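Local structure of phosphoserine aminotransferase (Bacillus circulans, 2C0R) at residues G101-K106 with S150-E155; A14-V19 with Y339-Y344; F81-M86 with T223-D228. The protein catalyses the reversible, pyridoxal-phosphate-dependent conversion of 3-phosphohydroxypyruvate and glutamate to phosphoserine and 2-oxoglutarate, a step of serine biosynthesis. The protein carries 1 engineered substitution. All coordinates share one frame; numbering follows the deposited sequence.

From the N terminus, segment 14-19 comes first and pairs with 339-344, so interaction 2 closes the outermost loop and brings the start of the chain to the turn before the last helix, 344-361. Within it, interaction 3 joins helix 76-88 to the 223-228 stretch leading into helix 227-232. Interaction 1 is innermost, setting helix 102-114 against the 150-155 segment that follows strand 143-149. The three loops nest and none cross. Interaction 1 touches both others: Thr153 CG2 lies 3.4 Å from Tyr339 OH, and Trp103 CE3 lies 3.8 Å from Phe81 CZ. Interactions 2 and 3 stay about 13 Å apart at their nearest atoms.

Interaction 1: residues G101-K106 with S150-E155; sequences GSWASK and SNETIE. With PLP (pyridoxal-5'-phosphate), chain C.
Glu152 and Glu155 accept the N-H groups of Ser102, Trp103 and Ala104 at the start of helix 102-114. Glu152 bends at chi2 (-75°), bringing its carboxylate back to the helix end. There OE1 accepts from Trp103 N at 2.9 Å and OE2 from Ala104 N at 3.0 Å, each through its syn lone pair; OE2 is also bonded to Thr100 OG1. Glu155 OE1 receives a nearly straight bond from Ser102 N (2.8 Å, 172°), and its OE2 takes a very short one from Ser102 OG, 2.5 Å away. Two carboxylates at a helix N terminus would probably be stabilised as anions. Gly101 sits at the N-cap, where a CB would clash with Glu155 OE1.

The Glu152 grip is the buried, closely packed part. The Ser102-Glu155 pair, though tightly bonded, lies on the solvent side, both residues being partly exposed. Ile154 adds lighter apolar contact: its CD1 comes obliquely to the Trp103 indole, 3.7 Å from NE1, and its CG2 reaches no closer than 3.7 Å to Ser102 OG.

The indole of Trp103 stacks on one face of the cofactor's pyridine ring, with PLP C4 3.5 Å above its plane and displaced from the ring centre. A leucine in place of Trp103 would probably leave that cofactor face without its flat aromatic cover and the ring freer to tilt. Thr153 OG1 is hydrogen-bonded to PLP O3 at 2.5 Å and also to Ser176 OG, a second-shell bond that probably steadies the hydroxyl facing O3. The carboxylate-held helix start, the stacked indole and the Thr153 hydroxyl line one side of the pyridoxal-phosphate site of a class-V, fold-type I aminotransferase.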
loop_
_atom_site.group_PDB
_atom_site.type_symbol
_atom_site.label_atom_id
_atom_site.label_comp_id
_atom_site.label_asym_id
_atom_site.label_seq_id
_atom_site.Cartn_x
_atom_site.Cartn_y
_atom_site.Cartn_z
ATOM N N GLY A 101 -0.178 -16.853 -20.157
ATOM C CA GLY A 101 -1.422 -16.077 -20.253
ATOM C C GLY A 101 -1.158 -14.645 -19.804
ATOM O O GLY A 101 -0.058 -14.074 -19.834
ATOM N N SER A 102 -2.219 -14.015 -19.354
ATOM C CA SER A 102 -2.223 -12.574 -19.154
ATOM C C SER A 102 -1.263 -12.083 -18.110
ATOM O O SER A 102 -0.599 -11.033 -18.288
ATOM C CB SER A 102 -3.650 -12.163 -18.748
ATOM O OG SER A 102 -4.495 -12.336 -19.887
ATOM N N TRP A 103 -1.176 -12.807 -16.992
ATOM C CA TRP A 103 -0.278 -12.267 -15.957
ATOM C C TRP A 103 1.187 -12.611 -16.224
ATOM O O TRP A 103 2.061 -11.826 -15.873
ATOM C CB TRP A 103 -0.781 -12.754 -14.603
ATOM C CG TRP A 103 -2.021 -11.982 -14.216
ATOM C CD1 TRP A 103 -3.277 -12.456 -14.025
ATOM C CD2 TRP A 103 -2.085 -10.565 -13.990
ATOM N NE1 TRP A 103 -4.129 -11.424 -13.680
ATOM C CE2 TRP A 103 -3.418 -10.258 -13.657
ATOM C CE3 TRP A 103 -1.139 -9.529 -14.038
ATOM C CZ2 TRP A 103 -3.831 -8.953 -13.369
ATOM C CZ3 TRP A 103 -1.548 -8.226 -13.751
ATOM C CH2 TRP A 103 -2.875 -7.949 -13.423
ATOM N N ALA A 104 1.464 -13.755 -16.848
ATOM C CA ALA A 104 2.809 -14.001 -17.290
ATOM C C ALA A 104 3.231 -12.924 -18.273
ATOM O O ALA A 104 4.335 -12.421 -18.239
ATOM C CB ALA A 104 2.869 -15.321 -18.032
ATOM N N SER A 105 2.304 -12.534 -19.157
ATOM C CA SER A 105 2.653 -11.517 -20.161
ATOM C C SER A 105 2.987 -10.184 -19.507
ATOM O O SER A 105 3.897 -9.460 -19.948
ATOM C CB SER A 105 1.535 -11.292 -21.178
ATOM O OG SER A 105 1.397 -12.427 -22.016
ATOM N N LYS A 106 2.236 -9.822 -18.466
ATOM C CA LYS A 106 2.530 -8.540 -17.787
ATOM C C LYS A 106 3.909 -8.608 -17.144
ATOM O O LYS A 106 4.685 -7.660 -17.111
ATOM C CB LYS A 106 1.457 -8.265 -16.733
ATOM C CG LYS A 106 0.141 -7.816 -17.364
ATOM C CD LYS A 106 0.232 -6.331 -17.659
ATOM C CE LYS A 106 -1.126 -5.700 -17.921
ATOM N NZ LYS A 106 -1.749 -5.213 -16.657
ATOM N N SER A 150 1.755 -19.195 -11.053
ATOM C CA SER A 150 1.187 -20.446 -10.617
ATOM C C SER A 150 -0.287 -20.562 -11.041
ATOM O O SER A 150 -0.699 -21.676 -11.380
ATOM C CB SER A 150 1.255 -20.657 -9.112
ATOM O OG SER A 150 0.629 -19.568 -8.457
ATOM N N ASN A 151 -0.995 -19.462 -10.996
ATOM C CA ASN A 151 -2.412 -19.493 -11.362
ATOM C C ASN A 151 -2.674 -18.292 -12.235
ATOM O O ASN A 151 -2.451 -17.159 -11.766
ATOM C CB ASN A 151 -3.250 -19.464 -10.082
ATOM C CG ASN A 151 -4.752 -19.616 -10.380
ATOM O OD1 ASN A 151 -5.182 -20.747 -10.588
ATOM N ND2 ASN A 151 -5.502 -18.540 -10.344
ATOM N N GLU A 152 -3.069 -18.496 -13.456
ATOM C CA GLU A 152 -3.388 -17.439 -14.402
ATOM C C GLU A 152 -4.844 -17.062 -14.154
ATOM O O GLU A 152 -5.745 -17.732 -14.702
ATOM C CB GLU A 152 -3.158 -17.922 -15.835
ATOM C CG GLU A 152 -1.677 -17.884 -16.203
ATOM C CD GLU A 152 -1.121 -16.498 -16.464
ATOM O OE1 GLU A 152 -1.803 -15.493 -16.194
ATOM O OE2 GLU A 152 0.029 -16.404 -16.946
ATOM N N THR A 153 -4.968 -16.027 -13.375
ATOM C CA THR A 153 -6.245 -15.553 -12.856
ATOM C C THR A 153 -7.254 -15.193 -13.931
ATOM O O THR A 153 -8.456 -15.357 -13.678
ATOM C CB THR A 153 -5.963 -14.241 -12.060
ATOM O OG1 THR A 153 -4.692 -14.443 -11.414
ATOM C CG2 THR A 153 -7.073 -14.036 -11.054
ATOM N N ILE A 154 -6.775 -14.679 -15.075
ATOM C CA ILE A 154 -7.720 -14.229 -16.113
ATOM C C ILE A 154 -8.146 -15.375 -17.013
ATOM O O ILE A 154 -9.311 -15.452 -17.424
ATOM C CB ILE A 154 -7.086 -13.064 -16.915
ATOM C CG1 ILE A 154 -7.121 -11.795 -16.065
ATOM C CG2 ILE A 154 -7.752 -12.896 -18.271
ATOM C CD1 ILE A 154 -6.286 -10.641 -16.569
ATOM N N GLU A 155 -7.193 -16.246 -17.347
ATOM C CA GLU A 155 -7.508 -17.366 -18.227
ATOM C C GLU A 155 -8.141 -18.543 -17.489
ATOM O O GLU A 155 -8.881 -19.325 -18.106
ATOM C CB GLU A 155 -6.234 -17.807 -18.954
ATOM C CG GLU A 155 -5.940 -16.950 -20.196
ATOM C CD GLU A 155 -5.297 -15.617 -19.914
ATOM O OE1 GLU A 155 -4.489 -15.601 -18.972
ATOM O OE2 GLU A 155 -5.501 -14.535 -20.512
HETATM N N1 PLP C . -0.473 -11.474 -10.881
HETATM C C2 PLP C . -1.626 -12.193 -10.779
HETATM C C2A PLP C . -1.525 -13.697 -11.019
HETATM C C3 PLP C . -2.803 -11.582 -10.458
HETATM O O3 PLP C . -3.948 -12.296 -10.293
HETATM C C4 PLP C . -2.786 -10.227 -10.168
HETATM C C4A PLP C . -4.101 -9.536 -9.804
HETATM C C5 PLP C . -1.626 -9.507 -10.358
HETATM C C6 PLP C . -0.448 -10.128 -10.627
HETATM C C5A PLP C . -1.627 -7.980 -10.207
HETATM O O4P PLP C . -1.710 -7.626 -8.831
HETATM P P PLP C . -1.724 -6.107 -8.349
HETATM O O1P PLP C . -1.635 -6.171 -6.850
HETATM O O2P PLP C . -3.051 -5.569 -8.843
HETATM O O3P PLP C . -0.562 -5.445 -9.001
#

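Interaction 2: residues A14-V19 with Y339-Y344; sequences ALPLEV and YNAVPY
Ala341 presses its methyl group onto the backbone between Leu15 and Pro16. It projects from a type I beta turn, Tyr339 to Val342, which stands against the N-cap of helix 17-25, the position held by Pro16. The turn is closed by its own bond from Val342 N to Tyr339 O, 2.9 Å long.

The apolar contacts centre on that methyl. Ala341 CB is 3.4 Å from Pro16 N and 3.5 Å from Leu15 C, so it rests on the Leu15-Pro16 peptide, while the proline ring meets it through CD at 3.6 Å. A second apolar pair joins Ala14 CB to Val342 CG2 at 3.9 Å. Val342 has CG1 anti to its backbone N (chi1 176°), leaving CG2 as the branch that faces Ala14.

Direct polar bonds between the segments are absent, and both sides also have polar partners outside the contact. Lys271 NZ is hydrogen-bonded to both Tyr339 O and Val342 O, gripping the turn at two carbonyls. Across the dimer interface, Leu15 N is bonded to Glu39 OE2 of the second subunit, so the segment that receives the turn is itself anchored at the interface.

Water supplies the remaining polar link: one molecule donates both to Leu15 O and to Ala341 O, each at 2.8 Å, joining the two carbonyl oxygens.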
loop_
_atom_site.group_PDB
_atom_site.type_symbol
_atom_site.label_atom_id
_atom_site.label_comp_id
_atom_site.label_asym_id
_atom_site.label_seq_id
_atom_site.Cartn_x
_atom_site.Cartn_y
_atom_site.Cartn_z
ATOM N N ALA A 14 -13.472 -11.892 -1.656
ATOM C CA ALA A 14 -14.116 -12.200 -0.390
ATOM C C ALA A 14 -13.095 -12.378 0.725
ATOM O O ALA A 14 -11.996 -12.898 0.534
ATOM C CB ALA A 14 -14.890 -13.488 -0.617
ATOM N N LEU A 15 -13.455 -11.907 1.897
ATOM C CA LEU A 15 -12.771 -12.244 3.118
ATOM C C LEU A 15 -13.628 -13.160 3.974
ATOM O O LEU A 15 -14.837 -13.116 3.786
ATOM C CB LEU A 15 -12.434 -10.981 3.956
ATOM C CG LEU A 15 -11.070 -10.406 3.542
ATOM C CD1 LEU A 15 -11.253 -9.335 2.474
ATOM C CD2 LEU A 15 -10.317 -9.842 4.731
ATOM N N PRO A 16 -13.047 -13.930 4.878
ATOM C CA PRO A 16 -13.881 -14.738 5.797
ATOM C C PRO A 16 -14.773 -13.820 6.629
ATOM O O PRO A 16 -14.258 -12.833 7.204
ATOM C CB PRO A 16 -12.838 -15.420 6.675
ATOM C CG PRO A 16 -11.611 -15.493 5.812
ATOM C CD PRO A 16 -11.625 -14.130 5.134
ATOM N N LEU A 17 -16.065 -14.102 6.687
ATOM C CA LEU A 17 -16.953 -13.238 7.499
ATOM C C LEU A 17 -16.449 -13.118 8.940
ATOM O O LEU A 17 -16.534 -12.049 9.531
ATOM C CB LEU A 17 -18.363 -13.801 7.521
ATOM C CG LEU A 17 -19.384 -12.984 8.287
ATOM C CD1 LEU A 17 -19.380 -11.507 7.880
ATOM C CD2 LEU A 17 -20.766 -13.604 8.061
ATOM N N GLU A 18 -15.885 -14.196 9.489
ATOM C CA GLU A 18 -15.400 -14.183 10.879
ATOM C C GLU A 18 -14.251 -13.185 11.036
ATOM O O GLU A 18 -14.080 -12.493 12.054
ATOM C CB GLU A 18 -14.879 -15.549 11.324
ATOM C CG GLU A 18 -14.276 -16.369 10.201
ATOM C CD GLU A 18 -15.182 -17.347 9.487
ATOM O OE1 GLU A 18 -16.037 -16.935 8.663
ATOM O OE2 GLU A 18 -15.030 -18.579 9.707
ATOM N N VAL A 19 -13.411 -13.124 10.027
ATOM C CA VAL A 19 -12.296 -12.175 10.081
ATOM C C VAL A 19 -12.822 -10.752 10.033
ATOM O O VAL A 19 -12.343 -9.898 10.782
ATOM C CB VAL A 19 -11.354 -12.442 8.902
ATOM C CG1 VAL A 19 -10.403 -11.270 8.736
ATOM C CG2 VAL A 19 -10.601 -13.736 9.161
ATOM N N TYR A 339 -11.661 -18.199 -4.403
ATOM C CA TYR A 339 -10.600 -18.157 -3.429
ATOM C C TYR A 339 -11.005 -18.728 -2.085
ATOM O O TYR A 339 -12.190 -18.942 -1.865
ATOM C CB TYR A 339 -10.204 -16.684 -3.200
ATOM C CG TYR A 339 -9.799 -16.024 -4.491
ATOM C CD1 TYR A 339 -10.451 -14.900 -4.959
ATOM C CD2 TYR A 339 -8.745 -16.518 -5.238
ATOM C CE1 TYR A 339 -10.093 -14.277 -6.116
ATOM C CE2 TYR A 339 -8.354 -15.907 -6.425
ATOM C CZ TYR A 339 -9.041 -14.811 -6.854
ATOM O OH TYR A 339 -8.674 -14.175 -8.013
ATOM N N ASN A 340 -10.007 -18.966 -1.219
ATOM C CA ASN A 340 -10.277 -19.672 0.025
ATOM C C ASN A 340 -11.528 -19.242 0.778
ATOM O O ASN A 340 -12.307 -20.102 1.196
ATOM C CB ASN A 340 -9.179 -19.526 1.086
ATOM C CG ASN A 340 -7.836 -20.144 0.728
ATOM O OD1 ASN A 340 -7.700 -20.908 -0.219
ATOM N ND2 ASN A 340 -6.802 -19.769 1.492
ATOM N N ALA A 341 -11.742 -17.942 0.932
ATOM C CA ALA A 341 -12.820 -17.434 1.754
ATOM C C ALA A 341 -14.162 -17.451 1.041
ATOM O O ALA A 341 -15.168 -17.245 1.740
ATOM C CB ALA A 341 -12.532 -16.001 2.207
ATOM N N VAL A 342 -14.254 -17.755 -0.233
ATOM C CA VAL A 342 -15.575 -17.885 -0.887
ATOM C C VAL A 342 -16.216 -19.150 -0.329
ATOM O O VAL A 342 -15.623 -20.237 -0.454
ATOM C CB VAL A 342 -15.398 -17.941 -2.415
ATOM C CG1 VAL A 342 -16.769 -18.186 -3.037
ATOM C CG2 VAL A 342 -14.767 -16.653 -2.938
ATOM N N PRO A 343 -17.367 -19.076 0.317
ATOM C CA PRO A 343 -17.959 -20.232 0.965
ATOM C C PRO A 343 -18.553 -21.213 -0.046
ATOM O O PRO A 343 -18.963 -20.877 -1.144
ATOM C CB PRO A 343 -19.090 -19.627 1.811
ATOM C CG PRO A 343 -18.707 -18.182 1.976
ATOM C CD PRO A 343 -18.149 -17.848 0.613
ATOM N N TYR A 344 -18.618 -22.474 0.334
ATOM C CA TYR A 344 -19.253 -23.463 -0.539
ATOM C C TYR A 344 -20.675 -23.059 -0.827
ATOM O O TYR A 344 -21.161 -23.254 -1.949
ATOM C CB TYR A 344 -19.190 -24.804 0.168
ATOM C CG TYR A 344 -19.804 -25.936 -0.624
ATOM C CD1 TYR A 344 -19.205 -26.346 -1.802
ATOM C CD2 TYR A 344 -20.959 -26.584 -0.156
ATOM C CE1 TYR A 344 -19.729 -27.380 -2.557
ATOM C CE2 TYR A 344 -21.476 -27.620 -0.930
ATOM C CZ TYR A 344 -20.868 -28.008 -2.105
ATOM O OH TYR A 344 -21.408 -29.052 -2.838
HETATM O O HOH W 1 -16.587 -14.939 2.616
#

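Interaction 3: residues F81-M86 with T223-D228; sequences FAMIPM and TMLRYD
Met83 reaches out from helix 76-88 to lie between Leu225 and Tyr227. Its CB starts beside Leu225 CD2 and the Tyr227 hydroxyl. With CG anti to the backbone N (chi1 -167°) and the chain extended beyond it, the next atom, Met83 CG, comes 3.5 Å from Leu225 O and 3.8 Å from Leu225 CD2. Met83 SD then passes obliquely beside the Tyr227 ring, 4.4 Å from its centroid, a Met-aromatic contact. The terminal methyl goes furthest: Met83 CE sits over the Tyr227 face, 26° off the ring normal, a CH-pi contact shifted toward the CD2-CE2 bond, with Tyr227 CD2 3.4 Å away.

Two flanking contacts widen the contact area. Ile84 CG1 lies 3.3 Å from Tyr227 OH, which has a weak hydrogen bond with Gln80 NE2, and Ile84 CA is at the ring's edge; Met86 SD meets Leu225 CD1 at 4.0 Å.

Asn87, the next residue on the helix, supplies the polar tie, its ND2 bonded to both Met83 O and Leu225 O and its OD1 to Tyr227 N. Leu225 also packs on Leu225 of the second subunit, placing the contact at the dimer interface.

Helix 76-88 carries the cofactor-binding Ala77 and Ser78 near its start and Phe81, which touches the cofactor, while Met224 touches Asn238, which serves the cofactor of the second subunit; the contact thus borders the active sites, which in fold-type I aminotransferases are built at the dimer interface.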
loop_
_atom_site.group_PDB
_atom_site.type_symbol
_atom_site.label_atom_id
_atom_site.label_comp_id
_atom_site.label_asym_id
_atom_site.label_seq_id
_atom_site.Cartn_x
_atom_site.Cartn_y
_atom_site.Cartn_z
ATOM N N PHE A 81 6.723 -7.363 -10.602
ATOM C CA PHE A 81 7.117 -7.628 -11.989
ATOM C C PHE A 81 8.381 -6.833 -12.353
ATOM O O PHE A 81 9.187 -7.323 -13.118
ATOM C CB PHE A 81 6.023 -7.190 -12.947
ATOM C CG PHE A 81 4.742 -8.000 -12.847
ATOM C CD1 PHE A 81 3.587 -7.474 -13.419
ATOM C CD2 PHE A 81 4.697 -9.210 -12.175
ATOM C CE1 PHE A 81 2.383 -8.182 -13.301
ATOM C CE2 PHE A 81 3.503 -9.939 -12.118
ATOM C CZ PHE A 81 2.375 -9.418 -12.708
ATOM N N ALA A 82 8.504 -5.621 -11.819
ATOM C CA ALA A 82 9.689 -4.770 -12.036
ATOM C C ALA A 82 10.795 -5.070 -11.043
ATOM O O ALA A 82 11.978 -5.165 -11.400
ATOM C CB ALA A 82 9.285 -3.310 -11.986
ATOM N N MET A 83 10.373 -5.203 -9.788
ATOM C CA MET A 83 11.436 -5.385 -8.772
ATOM C C MET A 83 12.239 -6.667 -8.919
ATOM O O MET A 83 13.442 -6.692 -8.659
ATOM C CB MET A 83 10.740 -5.285 -7.424
ATOM C CG MET A 83 11.702 -5.127 -6.256
ATOM S SD MET A 83 10.719 -4.771 -4.752
ATOM C CE MET A 83 12.092 -4.915 -3.561
ATOM N N ILE A 84 11.591 -7.751 -9.377
ATOM C CA ILE A 84 12.343 -9.019 -9.577
ATOM C C ILE A 84 13.464 -8.873 -10.620
ATOM O O ILE A 84 14.658 -9.097 -10.287
ATOM C CB ILE A 84 11.303 -10.132 -9.897
ATOM C CG1 ILE A 84 10.466 -10.495 -8.688
ATOM C CG2 ILE A 84 11.975 -11.358 -10.516
ATOM C CD1 ILE A 84 9.119 -11.078 -9.070
ATOM N N PRO A 85 13.208 -8.495 -11.868
ATOM C CA PRO A 85 14.347 -8.329 -12.792
ATOM C C PRO A 85 15.277 -7.219 -12.339
ATOM O O PRO A 85 16.508 -7.319 -12.526
ATOM C CB PRO A 85 13.657 -7.959 -14.109
ATOM C CG PRO A 85 12.267 -7.532 -13.779
ATOM C CD PRO A 85 11.917 -8.289 -12.533
ATOM N N MET A 86 14.774 -6.142 -11.749
ATOM C CA MET A 86 15.713 -5.106 -11.259
ATOM C C MET A 86 16.715 -5.682 -10.280
ATOM O O MET A 86 17.885 -5.252 -10.267
ATOM C CB MET A 86 14.917 -3.956 -10.620
ATOM C CG MET A 86 14.208 -3.092 -11.646
ATOM S SD MET A 86 13.078 -1.892 -10.860
ATOM C CE MET A 86 14.004 -0.404 -11.274
ATOM N N THR A 223 16.246 2.754 -3.237
ATOM C CA THR A 223 16.220 2.073 -1.947
ATOM C C THR A 223 14.997 1.193 -1.807
ATOM O O THR A 223 15.060 0.059 -1.350
ATOM C CB THR A 223 16.276 3.107 -0.787
ATOM O OG1 THR A 223 17.468 3.878 -0.971
ATOM C CG2 THR A 223 16.324 2.411 0.574
ATOM N N MET A 224 13.865 1.793 -2.147
ATOM C CA MET A 224 12.605 1.057 -1.946
ATOM C C MET A 224 12.436 -0.077 -2.946
ATOM O O MET A 224 11.461 -0.816 -2.822
ATOM C CB MET A 224 11.446 2.064 -2.057
ATOM C CG MET A 224 11.451 3.020 -0.869
ATOM S SD MET A 224 11.250 2.216 0.712
ATOM C CE MET A 224 9.585 1.540 0.492
ATOM N N LEU A 225 13.324 -0.202 -3.919
ATOM C CA LEU A 225 13.206 -1.290 -4.881
ATOM C C LEU A 225 14.319 -2.308 -4.725
ATOM O O LEU A 225 14.507 -3.143 -5.610
ATOM C CB LEU A 225 13.160 -0.737 -6.306
ATOM C CG LEU A 225 11.723 -0.284 -6.635
ATOM C CD1 LEU A 225 11.832 0.527 -7.920
ATOM C CD2 LEU A 225 10.760 -1.449 -6.755
ATOM N N ARG A 226 15.007 -2.273 -3.597
ATOM C CA ARG A 226 16.004 -3.284 -3.277
ATOM C C ARG A 226 15.405 -4.285 -2.314
ATOM O O ARG A 226 14.814 -3.855 -1.299
ATOM C CB ARG A 226 17.229 -2.649 -2.592
ATOM C CG ARG A 226 18.098 -1.891 -3.586
ATOM C CD ARG A 226 19.126 -1.029 -2.846
ATOM N NE ARG A 226 20.046 -1.854 -2.064
ATOM C CZ ARG A 226 21.279 -1.484 -1.712
ATOM N NH1 ARG A 226 21.820 -0.323 -2.054
ATOM N NH2 ARG A 226 21.966 -2.369 -0.995
ATOM N N TYR A 227 15.528 -5.588 -2.559
ATOM C CA TYR A 227 15.031 -6.507 -1.531
ATOM C C TYR A 227 15.768 -6.391 -0.203
ATOM O O TYR A 227 15.100 -6.581 0.814
ATOM C CB TYR A 227 15.095 -7.987 -2.019
ATOM C CG TYR A 227 14.030 -8.210 -3.069
ATOM C CD1 TYR A 227 14.374 -8.502 -4.375
ATOM C CD2 TYR A 227 12.666 -8.134 -2.747
ATOM C CE1 TYR A 227 13.440 -8.725 -5.356
ATOM C CE2 TYR A 227 11.691 -8.339 -3.745
ATOM C CZ TYR A 227 12.105 -8.630 -5.031
ATOM O OH TYR A 227 11.176 -8.807 -5.993
ATOM N N ASP A 228 17.079 -6.118 -0.207
ATOM C CA ASP A 228 17.763 -6.079 1.115
ATOM C C ASP A 228 17.249 -4.944 1.974
ATOM O O ASP A 228 17.327 -5.008 3.221
ATOM C CB ASP A 228 19.276 -6.045 0.866
ATOM C CG ASP A 228 19.826 -4.846 0.126
ATOM O OD1 ASP A 228 19.115 -3.883 -0.214
ATOM O OD2 ASP A 228 21.052 -4.886 -0.157
#